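T-cell surface glycoprotein CD1A1 antigen (Gallus gallus, PDB 3JVG) probably binds lipid antigens in the groove of its MHC class I-like ectodomain and presents them at the cell surface to T cells. Local coordinates at residues A125-Q130 against L143-S148; T232-A237 against Q242-L247. One frame throughout, in Å; residues are numbered along the deposited sequence.

Interaction 1 of 2, residues A125-Q130 against L143-S148; sequences AGTWDQ and LMANAS. With NAG (2-acetamido-2-deoxy-beta-D-glucopyranose), chain H.
In the MHC-like groove domain of CD1, the last strand of the platform, 127-130, meets the C-terminal part of helix 135-145, where Trp128 packs against Met144. The contact is small and apolar, and no hydrogen bond crosses it. Met144 CB sits over one face of the indole, 3.7 Å from the centroid of the five-membered ring. The approach lies 20° off the ring normal, a CH-pi contact. The closest ring atom is Trp128 CD1, 3.5 Å from Met144 CB, so CB is offset toward the rim of the five-membered ring. Trp128 chi1 of -60° puts CG beside the backbone N, and chi2 of 86° turns the indole so that one face meets Met144. The Met144 chain bends at chi2 and chi3. Its SD stays above the same five-membered ring but at 5.2 Å from the centroid, a distant Met-aromatic contact. At the border, Thr127 OG1 lies 4.2 Å from Ala145 CB, a loose touch. Gly126 and Thr127 form a G1 beta bulge opposite Asn122, just where the strand begins. Next to Ala145, Asn146 carries an N-linked glycan, with ND2 bonded to C1 of the NAG. Asn151 of helix 148-172 ties the two sides together: its OD1 accepts from Trp128 NE1 and its ND2 donates to Met144 O. Phe121 of the adjacent strand 116-122 and Phe109 of strand 105-113, one further in, meet the indole edge-to-face, and Met144 also touches Leu119 of strand 116-122 and Leu78 of helix 58-82.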
loop_
_atom_site.group_PDB
_atom_site.type_symbol
_atom_site.label_atom_id
_atom_site.label_comp_id
_atom_site.label_asym_id
_atom_site.label_seq_id
_atom_site.Cartn_x
_atom_site.Cartn_y
_atom_site.Cartn_z
ATOM N N ALA A 125 -8.475 -12.530 25.904
ATOM C CA ALA A 125 -9.301 -13.700 26.120
ATOM C C ALA A 125 -8.748 -14.874 25.337
ATOM O O ALA A 125 -9.149 -15.996 25.550
ATOM C CB ALA A 125 -10.723 -13.412 25.696
ATOM N N GLY A 126 -7.822 -14.620 24.426
ATOM C CA GLY A 126 -7.340 -15.687 23.584
ATOM C C GLY A 126 -8.496 -16.343 22.856
ATOM O O GLY A 126 -8.615 -17.560 22.844
ATOM N N THR A 127 -9.394 -15.549 22.293
ATOM C CA THR A 127 -10.395 -16.133 21.419
ATOM C C THR A 127 -10.664 -15.240 20.179
ATOM O O THR A 127 -9.972 -14.241 19.995
ATOM C CB THR A 127 -11.680 -16.396 22.179
ATOM O OG1 THR A 127 -12.521 -17.317 21.428
ATOM C CG2 THR A 127 -12.371 -15.052 22.489
ATOM N N TRP A 128 -11.687 -15.613 19.399
ATOM C CA TRP A 128 -12.107 -14.927 18.178
ATOM C C TRP A 128 -13.408 -14.149 18.268
ATOM O O TRP A 128 -14.402 -14.655 18.772
ATOM C CB TRP A 128 -12.147 -15.924 17.030
ATOM C CG TRP A 128 -10.775 -16.559 16.786
ATOM C CD1 TRP A 128 -10.249 -17.676 17.415
ATOM C CD2 TRP A 128 -9.764 -16.095 15.879
ATOM N NE1 TRP A 128 -8.993 -17.941 16.933
ATOM C CE2 TRP A 128 -8.651 -16.979 16.012
ATOM C CE3 TRP A 128 -9.681 -15.006 14.969
ATOM C CZ2 TRP A 128 -7.489 -16.840 15.246
ATOM C CZ3 TRP A 128 -8.516 -14.856 14.223
ATOM C CH2 TRP A 128 -7.429 -15.772 14.378
ATOM N N ASP A 129 -13.378 -12.905 17.778
ATOM C CA ASP A 129 -14.599 -12.097 17.546
ATOM C C ASP A 129 -15.135 -12.273 16.116
ATOM O O ASP A 129 -14.402 -12.084 15.123
ATOM C CB ASP A 129 -14.382 -10.598 17.837
ATOM C CG ASP A 129 -13.694 -10.328 19.211
ATOM O OD1 ASP A 129 -13.787 -11.175 20.137
ATOM O OD2 ASP A 129 -13.047 -9.248 19.358
ATOM N N GLN A 130 -16.428 -12.611 16.044
ATOM C CA GLN A 130 -17.176 -12.663 14.807
ATOM C C GLN A 130 -17.371 -11.220 14.342
ATOM O O GLN A 130 -17.909 -10.385 15.100
ATOM C CB GLN A 130 -18.523 -13.362 15.071
ATOM C CG GLN A 130 -19.453 -13.500 13.854
ATOM C CD GLN A 130 -20.872 -14.071 14.200
ATOM O OE1 GLN A 130 -21.069 -14.771 15.177
ATOM N NE2 GLN A 130 -21.829 -13.774 13.358
ATOM N N LEU A 143 -15.690 -22.435 15.023
ATOM C CA LEU A 143 -14.663 -23.391 14.631
ATOM C C LEU A 143 -13.332 -23.012 15.272
ATOM O O LEU A 143 -12.673 -23.837 15.897
ATOM C CB LEU A 143 -14.550 -23.423 13.097
ATOM C CG LEU A 143 -13.395 -24.198 12.458
ATOM C CD1 LEU A 143 -13.441 -25.759 12.676
ATOM C CD2 LEU A 143 -13.337 -23.871 10.978
ATOM N N MET A 144 -12.943 -21.749 15.098
ATOM C CA MET A 144 -11.720 -21.193 15.647
ATOM C C MET A 144 -11.759 -21.067 17.181
ATOM O O MET A 144 -10.701 -21.180 17.839
ATOM C CB MET A 144 -11.422 -19.839 14.977
ATOM C CG MET A 144 -11.162 -19.925 13.484
ATOM S SD MET A 144 -9.702 -20.973 13.137
ATOM C CE MET A 144 -10.470 -22.542 12.823
ATOM N N ALA A 145 -12.945 -20.841 17.753
ATOM C CA ALA A 145 -13.110 -20.863 19.235
ATOM C C ALA A 145 -12.748 -22.213 19.822
ATOM O O ALA A 145 -12.403 -22.341 21.009
ATOM C CB ALA A 145 -14.549 -20.553 19.625
ATOM N N ASN A 146 -12.914 -23.246 18.999
ATOM C CA ASN A 146 -12.678 -24.606 19.411
ATOM C C ASN A 146 -11.176 -24.956 19.425
ATOM O O ASN A 146 -10.764 -25.914 20.074
ATOM C CB ASN A 146 -13.477 -25.552 18.507
ATOM C CG ASN A 146 -14.836 -25.950 19.105
ATOM O OD1 ASN A 146 -15.290 -25.372 20.086
ATOM N ND2 ASN A 146 -15.480 -26.948 18.494
ATOM N N ALA A 147 -10.354 -24.175 18.729
ATOM C CA ALA A 147 -8.925 -24.467 18.699
ATOM C C ALA A 147 -8.199 -23.766 19.878
ATOM O O ALA A 147 -7.509 -22.750 19.680
ATOM C CB ALA A 147 -8.331 -24.078 17.333
ATOM N N SER A 148 -8.392 -24.299 21.098
ATOM C CA SER A 148 -7.886 -23.657 22.336
ATOM C C SER A 148 -6.374 -23.534 22.361
ATOM O O SER A 148 -5.819 -22.485 22.711
ATOM C CB SER A 148 -8.314 -24.403 23.620
ATOM O OG SER A 148 -9.155 -25.502 23.358
HETATM C C1 NAG H . -16.740 -27.506 18.877
HETATM C C2 NAG H . -17.606 -27.809 17.647
HETATM C C3 NAG H . -18.875 -28.623 17.939
HETATM C C4 NAG H . -18.584 -29.808 18.873
HETATM C C5 NAG H . -17.866 -29.223 20.094
HETATM C C6 NAG H . -17.671 -30.197 21.260
HETATM C C7 NAG H . -17.672 -26.501 15.691
HETATM C C8 NAG H . -18.111 -25.283 14.928
HETATM N N2 NAG H . -18.026 -26.622 16.959
HETATM O O3 NAG H . -19.475 -28.993 16.704
HETATM O O4 NAG H . -19.750 -30.541 19.208
HETATM O O5 NAG H . -16.627 -28.698 19.657
HETATM O O6 NAG H . -16.368 -30.740 21.308
HETATM O O7 NAG H . -16.981 -27.354 15.151
#

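Interaction 2 of 2, residues T232-A237 against Q242-L247; sequences TVLPNA and QLRSTL
Leu234 and Gln242 form an antiparallel hydrogen-bonded pair, and the packing is tightest around them. Leu234 N donates to Gln242 O at 2.7 Å, nearly straight at 168°. The return bond, Gln242 N to Leu234 O, is 2.9 Å and more bent. Beside this pair the two side-chain amides meet. Gln242 NE2 donates to Asn236 OD1 at 2.7 Å, on a lone pair in the carbonyl plane. The amide planes are 48° apart. Asn236 chi1 of -62° sets its amide beside Gln242, whose CG is 3.2 Å from Asn236 OD1. Asn236 ND2 is held in turn by Thr204 and Thr240 OG1, which fixes the amide's rotation. The segments belong to the hairpin of strands 228-235 and 241-249, with 228-235 the outermost strand, within this chain, of a four-stranded sheet of the immunoglobulin C1-set domain. A second protein chain covers the face with Leu234 and Gln242. Its backbone takes another hydrogen bond from Gln242 NE2, and one of its aromatic side chains makes a cation-pi contact with Arg244. Val233 CG2 reaches Leu243 CG at 4.0 Å, and Leu243 CD2 touches the Thr232 carbonyl closely, 3.4 Å from its O. The contact is looser at Thr232, where no direct backbone bond joins it to Arg244. A water bridges the two backbones, donating to Thr232 O at 2.7 Å and accepting from Arg244 N. Backbone bonding resumes between Arg244 and Gly231. The Thr232 side chain points away from the partner strand on this exposed side.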
loop_
_atom_site.group_PDB
_atom_site.type_symbol
_atom_site.label_atom_id
_atom_site.label_comp_id
_atom_site.label_asym_id
_atom_site.label_seq_id
_atom_site.Cartn_x
_atom_site.Cartn_y
_atom_site.Cartn_z
ATOM N N THR A 232 -4.565 12.884 -2.607
ATOM C CA THR A 232 -4.127 11.761 -1.833
ATOM C C THR A 232 -2.633 11.507 -2.156
ATOM O O THR A 232 -2.166 11.884 -3.228
ATOM C CB THR A 232 -5.037 10.527 -2.095
ATOM O OG1 THR A 232 -4.831 10.064 -3.436
ATOM C CG2 THR A 232 -6.504 10.922 -1.940
ATOM N N VAL A 233 -1.894 10.941 -1.209
ATOM C CA VAL A 233 -0.464 10.673 -1.397
ATOM C C VAL A 233 -0.279 9.473 -2.332
ATOM O O VAL A 233 -0.964 8.461 -2.171
ATOM C CB VAL A 233 0.195 10.357 -0.034
ATOM C CG1 VAL A 233 1.662 9.939 -0.170
ATOM C CG2 VAL A 233 0.023 11.578 0.915
ATOM N N LEU A 234 0.650 9.587 -3.282
ATOM C CA LEU A 234 0.812 8.566 -4.298
ATOM C C LEU A 234 2.227 8.006 -4.205
ATOM O O LEU A 234 3.167 8.745 -3.909
ATOM C CB LEU A 234 0.555 9.152 -5.729
ATOM C CG LEU A 234 -0.806 9.699 -6.136
ATOM C CD1 LEU A 234 -0.755 10.507 -7.436
ATOM C CD2 LEU A 234 -1.769 8.493 -6.319
ATOM N N PRO A 235 2.387 6.697 -4.437
ATOM C CA PRO A 235 3.748 6.193 -4.278
ATOM C C PRO A 235 4.633 6.381 -5.508
ATOM O O PRO A 235 4.194 6.222 -6.598
ATOM C CB PRO A 235 3.537 4.689 -4.062
ATOM C CG PRO A 235 2.169 4.383 -4.838
ATOM C CD PRO A 235 1.368 5.636 -4.649
ATOM N N ASN A 236 5.914 6.620 -5.301
ATOM C CA ASN A 236 6.887 6.395 -6.388
ATOM C C ASN A 236 7.556 5.043 -6.227
ATOM O O ASN A 236 7.553 4.429 -5.137
ATOM C CB ASN A 236 7.956 7.486 -6.409
ATOM C CG ASN A 236 7.366 8.843 -6.661
ATOM O OD1 ASN A 236 6.537 8.993 -7.561
ATOM N ND2 ASN A 236 7.744 9.842 -5.843
ATOM N N ALA A 237 8.189 4.601 -7.306
ATOM C CA ALA A 237 8.811 3.298 -7.303
ATOM C C ALA A 237 10.087 3.232 -6.509
ATOM O O ALA A 237 10.492 2.148 -6.118
ATOM C CB ALA A 237 9.062 2.809 -8.729
ATOM N N GLN A 242 4.521 11.270 -3.563
ATOM C CA GLN A 242 4.120 12.416 -4.319
ATOM C C GLN A 242 2.791 12.810 -3.830
ATOM O O GLN A 242 1.982 11.944 -3.462
ATOM C CB GLN A 242 3.906 12.097 -5.797
ATOM C CG GLN A 242 5.084 11.617 -6.548
ATOM C CD GLN A 242 5.001 11.970 -8.058
ATOM O OE1 GLN A 242 4.321 12.931 -8.485
ATOM N NE2 GLN A 242 5.682 11.173 -8.856
ATOM N N LEU A 243 2.541 14.117 -3.893
ATOM C CA LEU A 243 1.264 14.700 -3.473
ATOM C C LEU A 243 0.939 15.839 -4.432
ATOM O O LEU A 243 1.853 16.548 -4.837
ATOM C CB LEU A 243 1.365 15.327 -2.062
ATOM C CG LEU A 243 0.273 15.013 -1.026
ATOM C CD1 LEU A 243 0.147 16.059 0.088
ATOM C CD2 LEU A 243 -1.101 14.733 -1.621
ATOM N N ARG A 244 -0.347 16.048 -4.744
ATOM C CA ARG A 244 -0.767 17.293 -5.379
ATOM C C ARG A 244 -1.867 17.962 -4.564
ATOM O O ARG A 244 -2.748 17.293 -4.055
ATOM C CB ARG A 244 -1.243 17.086 -6.837
ATOM C CG ARG A 244 -0.240 16.321 -7.745
ATOM C CD ARG A 244 -0.451 16.521 -9.246
ATOM N NE ARG A 244 -1.623 15.836 -9.803
ATOM C CZ ARG A 244 -1.702 14.525 -10.064
ATOM N NH1 ARG A 244 -0.670 13.721 -9.783
ATOM N NH2 ARG A 244 -2.832 14.014 -10.584
ATOM N N SER A 245 -1.803 19.276 -4.445
ATOM C CA SER A 245 -2.818 20.046 -3.734
ATOM C C SER A 245 -3.208 21.192 -4.643
ATOM O O SER A 245 -2.340 21.763 -5.328
ATOM C CB SER A 245 -2.227 20.583 -2.393
ATOM O OG SER A 245 -3.077 21.554 -1.786
ATOM N N THR A 246 -4.498 21.542 -4.661
ATOM C CA THR A 246 -4.968 22.589 -5.524
ATOM C C THR A 246 -5.856 23.608 -4.809
ATOM O O THR A 246 -6.496 23.289 -3.777
ATOM C CB THR A 246 -5.711 22.061 -6.792
ATOM O OG1 THR A 246 -6.979 21.490 -6.430
ATOM C CG2 THR A 246 -4.882 21.062 -7.555
ATOM N N LEU A 247 -5.903 24.811 -5.406
ATOM C CA LEU A 247 -6.620 25.959 -4.895
ATOM C C LEU A 247 -7.210 26.743 -6.037
ATOM O O LEU A 247 -6.503 27.278 -6.891
ATOM C CB LEU A 247 -5.707 26.888 -4.088
ATOM C CG LEU A 247 -6.433 28.046 -3.415
ATOM C CD1 LEU A 247 -7.614 27.602 -2.578
ATOM C CD2 LEU A 247 -5.455 28.888 -2.597
HETATM O O HOH W 1 -2.285 13.873 -5.073
#

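How the interactions relate
From the N terminus, the chain first builds most of the groove platform and helix 58-82. Interaction 1 then closes a short loop: 12 residues, largely helix 135-145, separate its segments and bring the chain from the platform's edge strand back against it. The chain continues through helix 148-172 and enters the immunoglobulin domain. There interaction 2 closes a tighter loop, a hairpin with four residues between its segments. The two contacts are in series and neither nest nor cross. The centres of interactions 1 and 2 are about 42 Å apart, on opposite sides of the chain's centre. Interaction 1 ties sheet to helix in the MHC-like domain, whereas interaction 2 joins neighbouring strands within one sheet.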